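Local coordinates for protein lipid II:glycine glycyltransferase (Staphylococcus aureus, PDB 6SNR) that probably adds the first glycine of the pentaglycine interpeptide bridge to the lysine of lipid II, using glycyl-tRNA as donor in peptidoglycan synthesis, at residues A[16-26]-A[310-318]; A[144-153]-A[349-359]. All blocks are in the same frame, centred on the assembly; numbering follows the deposited sequence.

Contact 1: A[16-26]-A[310-318]; sequences KSHPNGDLLQL and MFAGSKSYY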
# COMPACT_ATOMS: atom_id res chain seq x y z
N LYS A 16 8.46 -1.62 -14.69
CA LYS A 16 7.19 -2.24 -14.32
C LYS A 16 7.22 -3.73 -14.62
O LYS A 16 6.62 -4.50 -13.85
CB LYS A 16 6.03 -1.52 -15.02
CG LYS A 16 5.72 -0.16 -14.41
CD LYS A 16 4.67 0.63 -15.17
CE LYS A 16 4.12 1.83 -14.44
NZ LYS A 16 2.93 2.47 -15.10
N SER A 17 7.91 -4.16 -15.66
CA SER A 17 8.00 -5.61 -16.00
C SER A 17 9.21 -6.38 -15.45
O SER A 17 9.29 -7.62 -15.57
CB SER A 17 7.95 -5.78 -17.51
OG SER A 17 8.98 -5.11 -18.18
N HIS A 18 10.15 -5.67 -14.83
CA HIS A 18 11.32 -6.37 -14.32
C HIS A 18 11.04 -6.92 -12.91
O HIS A 18 10.49 -6.20 -12.07
CB HIS A 18 12.52 -5.44 -14.29
CG HIS A 18 13.80 -6.15 -14.09
ND1 HIS A 18 14.68 -6.44 -15.10
CD2 HIS A 18 14.33 -6.70 -12.97
CE1 HIS A 18 15.71 -7.09 -14.61
NE2 HIS A 18 15.53 -7.26 -13.32
N PRO A 19 11.50 -8.14 -12.60
CA PRO A 19 11.29 -8.67 -11.25
C PRO A 19 11.82 -7.75 -10.12
O PRO A 19 11.30 -7.81 -8.99
CB PRO A 19 12.07 -9.98 -11.28
CG PRO A 19 11.97 -10.42 -12.67
CD PRO A 19 12.09 -9.17 -13.49
N ASN A 20 12.90 -7.01 -10.41
CA ASN A 20 13.49 -6.06 -9.46
C ASN A 20 13.11 -4.60 -9.65
O ASN A 20 13.76 -3.72 -9.09
CB ASN A 20 15.01 -6.21 -9.46
CG ASN A 20 15.47 -7.58 -8.96
OD1 ASN A 20 14.79 -8.24 -8.16
ND2 ASN A 20 16.66 -7.99 -9.37
N GLY A 21 12.06 -4.35 -10.44
CA GLY A 21 11.45 -3.05 -10.51
C GLY A 21 10.75 -2.63 -9.23
O GLY A 21 10.55 -3.45 -8.32
N ASP A 22 10.44 -1.35 -9.13
CA ASP A 22 9.82 -0.80 -7.91
C ASP A 22 9.25 0.55 -8.25
O ASP A 22 9.78 1.28 -9.14
CB ASP A 22 10.83 -0.67 -6.75
CG ASP A 22 10.15 -0.42 -5.42
OD1 ASP A 22 9.59 -1.44 -4.89
OD2 ASP A 22 10.08 0.73 -4.94
N LEU A 23 8.22 0.93 -7.50
CA LEU A 23 7.66 2.28 -7.52
C LEU A 23 8.75 3.40 -7.46
O LEU A 23 8.65 4.43 -8.15
CB LEU A 23 6.70 2.44 -6.34
CG LEU A 23 6.05 3.77 -6.10
CD1 LEU A 23 5.12 4.09 -7.25
CD2 LEU A 23 5.35 3.82 -4.73
N LEU A 24 9.76 3.22 -6.61
CA LEU A 24 10.72 4.29 -6.35
C LEU A 24 11.72 4.50 -7.51
O LEU A 24 12.49 5.44 -7.43
CB LEU A 24 11.44 4.04 -5.01
CG LEU A 24 10.62 3.91 -3.74
CD1 LEU A 24 11.45 4.12 -2.46
CD2 LEU A 24 9.26 4.57 -3.69
N GLN A 25 11.64 3.66 -8.56
CA GLN A 25 12.41 3.82 -9.79
C GLN A 25 11.61 4.39 -10.97
O GLN A 25 12.16 4.52 -12.07
CB GLN A 25 13.12 2.56 -10.17
CG GLN A 25 14.29 2.21 -9.23
CD GLN A 25 15.46 3.16 -9.48
OE1 GLN A 25 15.78 4.10 -8.67
NE2 GLN A 25 16.02 2.97 -10.59
N LEU A 26 10.34 4.69 -10.75
CA LEU A 26 9.50 5.28 -11.82
C LEU A 26 9.77 6.75 -12.00
O LEU A 26 9.98 7.50 -11.04
CB LEU A 26 7.99 5.07 -11.54
CG LEU A 26 7.53 3.61 -11.46
CD1 LEU A 26 6.02 3.59 -11.18
CD2 LEU A 26 7.84 2.88 -12.75
N MET A 310 -0.72 2.53 -4.43
CA MET A 310 0.18 2.79 -5.57
C MET A 310 0.48 1.55 -6.33
O MET A 310 0.31 0.44 -5.82
CB MET A 310 1.54 3.35 -5.06
CG MET A 310 1.47 4.40 -4.00
SD MET A 310 0.38 5.78 -4.35
CE MET A 310 -0.81 5.54 -3.11
N PHE A 311 1.00 1.67 -7.57
CA PHE A 311 1.35 0.52 -8.37
C PHE A 311 2.67 0.73 -9.12
O PHE A 311 2.99 1.87 -9.52
CB PHE A 311 0.34 0.26 -9.49
CG PHE A 311 -1.03 -0.15 -8.98
CD1 PHE A 311 -1.98 0.79 -8.66
CD2 PHE A 311 -1.29 -1.47 -8.81
CE1 PHE A 311 -3.25 0.39 -8.18
CE2 PHE A 311 -2.53 -1.88 -8.34
CZ PHE A 311 -3.50 -0.95 -8.01
N ALA A 312 3.33 -0.37 -9.34
CA ALA A 312 4.47 -0.47 -10.26
C ALA A 312 4.45 -1.82 -10.91
O ALA A 312 5.04 -2.78 -10.43
CB ALA A 312 5.81 -0.21 -9.52
N GLY A 313 3.68 -1.96 -12.01
CA GLY A 313 3.55 -3.25 -12.62
C GLY A 313 2.78 -4.21 -11.76
O GLY A 313 1.69 -3.85 -11.25
N SER A 314 3.33 -5.39 -11.58
CA SER A 314 2.67 -6.41 -10.75
C SER A 314 2.78 -6.12 -9.25
O SER A 314 2.18 -6.87 -8.43
CB SER A 314 3.22 -7.77 -11.08
OG SER A 314 4.49 -7.95 -10.54
N LYS A 315 3.49 -5.06 -8.85
CA LYS A 315 3.57 -4.69 -7.41
C LYS A 315 2.55 -3.61 -7.10
O LYS A 315 2.49 -2.59 -7.76
CB LYS A 315 4.99 -4.19 -7.03
CG LYS A 315 6.06 -5.25 -7.16
CD LYS A 315 7.45 -4.71 -6.89
CE LYS A 315 8.45 -5.84 -7.09
NZ LYS A 315 9.82 -5.41 -6.75
N SER A 316 1.75 -3.82 -6.04
CA SER A 316 0.93 -2.78 -5.50
C SER A 316 1.36 -2.46 -4.09
O SER A 316 1.97 -3.30 -3.41
CB SER A 316 -0.58 -3.13 -5.54
OG SER A 316 -0.91 -4.19 -4.64
N TYR A 317 1.05 -1.25 -3.65
CA TYR A 317 1.51 -0.73 -2.34
C TYR A 317 0.43 0.02 -1.60
O TYR A 317 -0.15 0.96 -2.14
CB TYR A 317 2.70 0.25 -2.50
CG TYR A 317 3.84 -0.22 -3.39
CD1 TYR A 317 3.73 -0.18 -4.78
CD2 TYR A 317 5.06 -0.62 -2.85
CE1 TYR A 317 4.76 -0.59 -5.57
CE2 TYR A 317 6.11 -1.05 -3.65
CZ TYR A 317 5.97 -0.98 -5.03
OH TYR A 317 6.98 -1.36 -5.87
N TYR A 318 0.15 -0.40 -0.36
CA TYR A 318 -0.67 0.37 0.57
C TYR A 318 0.23 1.40 1.22
O TYR A 318 1.02 1.09 2.09
CB TYR A 318 -1.26 -0.62 1.62
CG TYR A 318 -1.84 0.07 2.85
CD1 TYR A 318 -2.95 0.87 2.75
CD2 TYR A 318 -1.25 -0.07 4.07
CE1 TYR A 318 -3.51 1.50 3.86
CE2 TYR A 318 -1.81 0.53 5.20
CZ TYR A 318 -2.94 1.30 5.08
OH TYR A 318 -3.52 1.95 6.18
O HOH W 1 6.36 -6.42 -12.09

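Contact 2: A[144-153]-A[349-359]; sequences PRMTMITPID and ATTYDFGGTDN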
# COMPACT_ATOMS: atom_id res chain seq x y z
N PRO A 144 12.79 0.80 4.62
CA PRO A 144 12.70 -0.46 5.41
C PRO A 144 13.39 -1.61 4.70
O PRO A 144 13.31 -1.79 3.46
CB PRO A 144 11.20 -0.72 5.49
CG PRO A 144 10.50 0.56 5.14
CD PRO A 144 11.47 1.30 4.22
N ARG A 145 14.10 -2.44 5.47
CA ARG A 145 14.75 -3.63 4.96
C ARG A 145 13.85 -4.85 5.07
O ARG A 145 14.17 -5.89 4.55
CB ARG A 145 16.09 -3.89 5.71
CG ARG A 145 16.94 -4.93 5.02
CD ARG A 145 18.34 -5.13 5.63
NE ARG A 145 18.27 -5.79 6.93
CZ ARG A 145 18.15 -7.10 7.09
NH1 ARG A 145 18.03 -7.90 6.05
NH2 ARG A 145 18.07 -7.61 8.32
N MET A 146 12.72 -4.71 5.78
CA MET A 146 11.70 -5.74 5.83
C MET A 146 10.35 -5.09 5.60
O MET A 146 10.06 -4.05 6.19
CB MET A 146 11.73 -6.46 7.21
CG MET A 146 13.06 -7.06 7.53
SD MET A 146 13.09 -7.64 9.27
CE MET A 146 14.81 -8.04 9.35
N THR A 147 9.53 -5.76 4.80
CA THR A 147 8.15 -5.39 4.56
C THR A 147 7.22 -6.57 4.72
O THR A 147 7.68 -7.71 4.81
CB THR A 147 7.92 -4.75 3.18
OG1 THR A 147 8.26 -5.67 2.14
CG2 THR A 147 8.71 -3.45 3.07
N MET A 148 5.93 -6.30 4.73
CA MET A 148 4.92 -7.34 4.85
C MET A 148 4.05 -7.38 3.62
O MET A 148 3.38 -6.38 3.27
CB MET A 148 4.07 -7.12 6.10
CG MET A 148 4.89 -7.10 7.37
SD MET A 148 5.40 -8.74 7.92
CE MET A 148 3.92 -9.24 8.81
N ILE A 149 4.05 -8.53 2.95
CA ILE A 149 3.46 -8.61 1.67
C ILE A 149 2.39 -9.71 1.58
O ILE A 149 2.65 -10.84 1.94
CB ILE A 149 4.54 -8.92 0.62
CG1 ILE A 149 5.62 -7.82 0.61
CG2 ILE A 149 3.93 -8.98 -0.76
CD1 ILE A 149 6.66 -7.97 -0.52
N THR A 150 1.25 -9.35 1.01
CA THR A 150 0.15 -10.30 0.74
C THR A 150 0.14 -10.74 -0.72
O THR A 150 0.02 -9.92 -1.62
CB THR A 150 -1.23 -9.67 1.06
OG1 THR A 150 -1.24 -9.18 2.42
CG2 THR A 150 -2.37 -10.69 0.82
N PRO A 151 0.22 -12.06 -0.99
CA PRO A 151 -0.01 -12.56 -2.34
C PRO A 151 -1.48 -12.36 -2.69
O PRO A 151 -2.40 -12.79 -1.90
CB PRO A 151 0.34 -14.05 -2.26
CG PRO A 151 1.04 -14.23 -0.98
CD PRO A 151 0.57 -13.14 -0.05
N ILE A 152 -1.74 -11.71 -3.82
CA ILE A 152 -3.11 -11.40 -4.24
C ILE A 152 -3.54 -11.99 -5.60
O ILE A 152 -4.59 -11.61 -6.15
CB ILE A 152 -3.40 -9.88 -4.22
CG1 ILE A 152 -2.33 -9.08 -5.00
CG2 ILE A 152 -3.43 -9.39 -2.78
CD1 ILE A 152 -2.84 -7.73 -5.42
N ASP A 153 -2.73 -12.89 -6.13
CA ASP A 153 -3.07 -13.58 -7.37
C ASP A 153 -3.90 -14.81 -7.00
O ASP A 153 -3.52 -15.97 -7.22
CB ASP A 153 -1.82 -13.97 -8.18
CG ASP A 153 -0.85 -14.83 -7.42
OD1 ASP A 153 -0.72 -14.75 -6.17
OD2 ASP A 153 -0.16 -15.61 -8.12
N ALA A 349 -1.84 -6.51 -10.43
CA ALA A 349 -0.87 -6.74 -9.39
C ALA A 349 -0.98 -8.14 -8.80
O ALA A 349 -2.08 -8.70 -8.64
CB ALA A 349 -1.00 -5.68 -8.31
N THR A 350 0.13 -8.71 -8.44
CA THR A 350 0.15 -10.03 -7.80
C THR A 350 0.65 -10.01 -6.37
O THR A 350 0.56 -11.05 -5.66
CB THR A 350 0.99 -11.04 -8.61
OG1 THR A 350 2.34 -10.56 -8.67
CG2 THR A 350 0.42 -11.20 -10.01
N THR A 351 1.17 -8.86 -5.91
CA THR A 351 1.52 -8.64 -4.51
C THR A 351 0.97 -7.31 -4.02
O THR A 351 0.84 -6.37 -4.79
CB THR A 351 3.05 -8.70 -4.23
OG1 THR A 351 3.73 -7.82 -5.13
CG2 THR A 351 3.57 -10.11 -4.43
N TYR A 352 0.67 -7.25 -2.74
CA TYR A 352 0.09 -6.09 -2.06
C TYR A 352 0.95 -5.85 -0.82
O TYR A 352 1.01 -6.65 0.12
CB TYR A 352 -1.36 -6.39 -1.70
CG TYR A 352 -2.15 -5.30 -1.04
CD1 TYR A 352 -2.16 -5.14 0.36
CD2 TYR A 352 -2.96 -4.47 -1.78
CE1 TYR A 352 -2.91 -4.15 0.96
CE2 TYR A 352 -3.72 -3.49 -1.19
CZ TYR A 352 -3.71 -3.34 0.18
OH TYR A 352 -4.46 -2.37 0.77
N ASP A 353 1.75 -4.78 -0.87
CA ASP A 353 2.81 -4.51 0.08
C ASP A 353 2.33 -3.49 1.13
O ASP A 353 2.05 -2.32 0.83
CB ASP A 353 4.02 -3.99 -0.73
CG ASP A 353 5.27 -3.85 0.08
OD1 ASP A 353 5.23 -3.81 1.32
OD2 ASP A 353 6.32 -3.72 -0.58
N PHE A 354 2.27 -3.93 2.39
CA PHE A 354 1.90 -3.05 3.50
C PHE A 354 3.02 -2.18 4.03
O PHE A 354 2.83 -1.43 4.98
CB PHE A 354 1.39 -3.89 4.67
CG PHE A 354 -0.02 -4.37 4.53
CD1 PHE A 354 -0.30 -5.56 3.90
CD2 PHE A 354 -1.06 -3.69 5.16
CE1 PHE A 354 -1.60 -6.03 3.80
CE2 PHE A 354 -2.38 -4.18 5.08
CZ PHE A 354 -2.64 -5.33 4.40
N GLY A 355 4.22 -2.32 3.46
CA GLY A 355 5.38 -1.55 3.85
C GLY A 355 6.10 -2.10 5.08
O GLY A 355 5.94 -3.26 5.43
N GLY A 356 6.84 -1.22 5.76
CA GLY A 356 7.87 -1.65 6.68
C GLY A 356 7.44 -2.27 7.99
O GLY A 356 6.38 -1.96 8.52
N THR A 357 8.36 -3.05 8.52
CA THR A 357 8.21 -3.67 9.84
C THR A 357 9.56 -4.07 10.36
O THR A 357 10.46 -4.37 9.60
CB THR A 357 7.26 -4.90 9.74
OG1 THR A 357 6.90 -5.35 11.08
CG2 THR A 357 7.85 -6.03 8.99
N ASP A 358 9.68 -4.19 11.70
CA ASP A 358 10.62 -5.08 12.31
C ASP A 358 10.10 -6.52 12.32
O ASP A 358 8.91 -6.77 12.22
CB ASP A 358 10.86 -4.67 13.80
CG ASP A 358 11.63 -3.38 13.96
OD1 ASP A 358 12.48 -3.00 13.09
OD2 ASP A 358 11.44 -2.71 15.03
N ASN A 359 11.04 -7.46 12.39
CA ASN A 359 10.68 -8.89 12.48
C ASN A 359 10.31 -9.25 13.93
O ASN A 359 11.19 -9.40 14.73
CB ASN A 359 11.83 -9.76 12.04
CG ASN A 359 11.46 -11.25 11.97
OD1 ASN A 359 10.34 -11.63 12.27
ND2 ASN A 359 12.40 -12.10 11.54
O HOH W 2 1.88 -13.38 -5.53

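Contact 1: A[16-26]-A[310-318]
Y317 and K315 reach from a β-hairpin to the loop that follows helix 8-17, and their contacts illustrate how a few polar ends can pin an irregular segment to a sheet. The hairpin joins strands 302-312 and 315-323 through a type II' turn from A312 to K315, within a mixed sheet of the FemABX fold.

Hydrogen bonds gather at the phenol. Y317 OH donates to D22 OD1 at 2.8 Å, meeting the oxygen from above the carboxylate plane, which stands 84° from the ring. The same hydroxyl accepts from L23 N at 3.1 Å along a nearly straight bond, so one oxygen is gripped from both D22 and its neighbour. D22 OD2 meanwhile takes L24 N in an Asx turn, and this second bond helps fix the carboxylate's rotation. K315, fully extended beyond CG, lays its NZ 2.6 Å from G21 O, nearly along the C=O axis. That ammonium also forms a salt bridge with D110, while K16 NZ reaches D225.

Apolar contact fills in beside these bonds. L23 carries its CG anti to the backbone N (chi1 176°), sending CD2 over one face of the Y317 ring and to within 3.9 Å of M310 CB; L23 CB lies 3.7 Å from Y317 CE1. A312 CB presses on the backbone at L23, and L26 CD1 touches A312 CB more loosely.

At the turn, K16 CB and CG lie alongside the backbone of G313. A water donates to K16 O and accepts from S314 N, and G313 CA directs a C-H toward K16 O at 3.5 Å.

Contact 2: A[144-153]-A[349-359]
With OG1 of T147 set between its backbone N and carbonyl carbon (chi1 62°), CG2 falls against the G355 peptide, while CB comes 3.4 Å from D353 OD1. D353 has CG anti to its N (chi1 -172°), which carries the carboxylate back toward T147 and I149; OD1 accepts from G355 N at 2.8 Å, closing an Asx turn.

M148 CG lies 3.5 Å from T357 CG2. I149 CG2 packs on T351 CB, and just past the strand I152 rests CG2 on Y352 CB while CD1 reaches A349. The F354 ring has Y352 CE1 over one face and presents its edge to M148 O and to T150 OG1, a hydroxyl bonded to W377 O.

Strands 146-151 and 351-356 run antiparallel in the mixed sheet, 146-151 lying between 351-356 and 380-383, with a β-bulge that shifts the register by one between T147 and I149. T150 and Y352 form a hydrogen-bonded pair, T150 N meeting Y352 O at 2.9 Å. Around the bulge, F354 N gives M148 O a bond of 2.8 Å, while M148 N donates to G355 O.

I152 N bonds to T350 O at 3.0 Å from above the carbonyl plane, and a water bridges that oxygen to D153 OD1.

How the contacts relate
Contacts 1 and 2 show how neighbouring strands can carry a tertiary contact and a sheet pairing side by side. Their centres lie 12 Å apart, and both reach one mixed sheet, where strand 315-323 runs parallel to strand 351-356. Direct links join them: S314 O probably accepts a hydrogen bond from T350 N, and S316 OG bonds to T351 O. Along the chain the order is 16-26, 144-153, 310-318, 349-359, so the segments alternate and the two contacts cross. Residues far apart in sequence thereby meet in this sheet: contact 1 anchors an N-terminal loop to its hairpin, and contact 2 joins strand 351-356 to strand 146-151 in the same sheet.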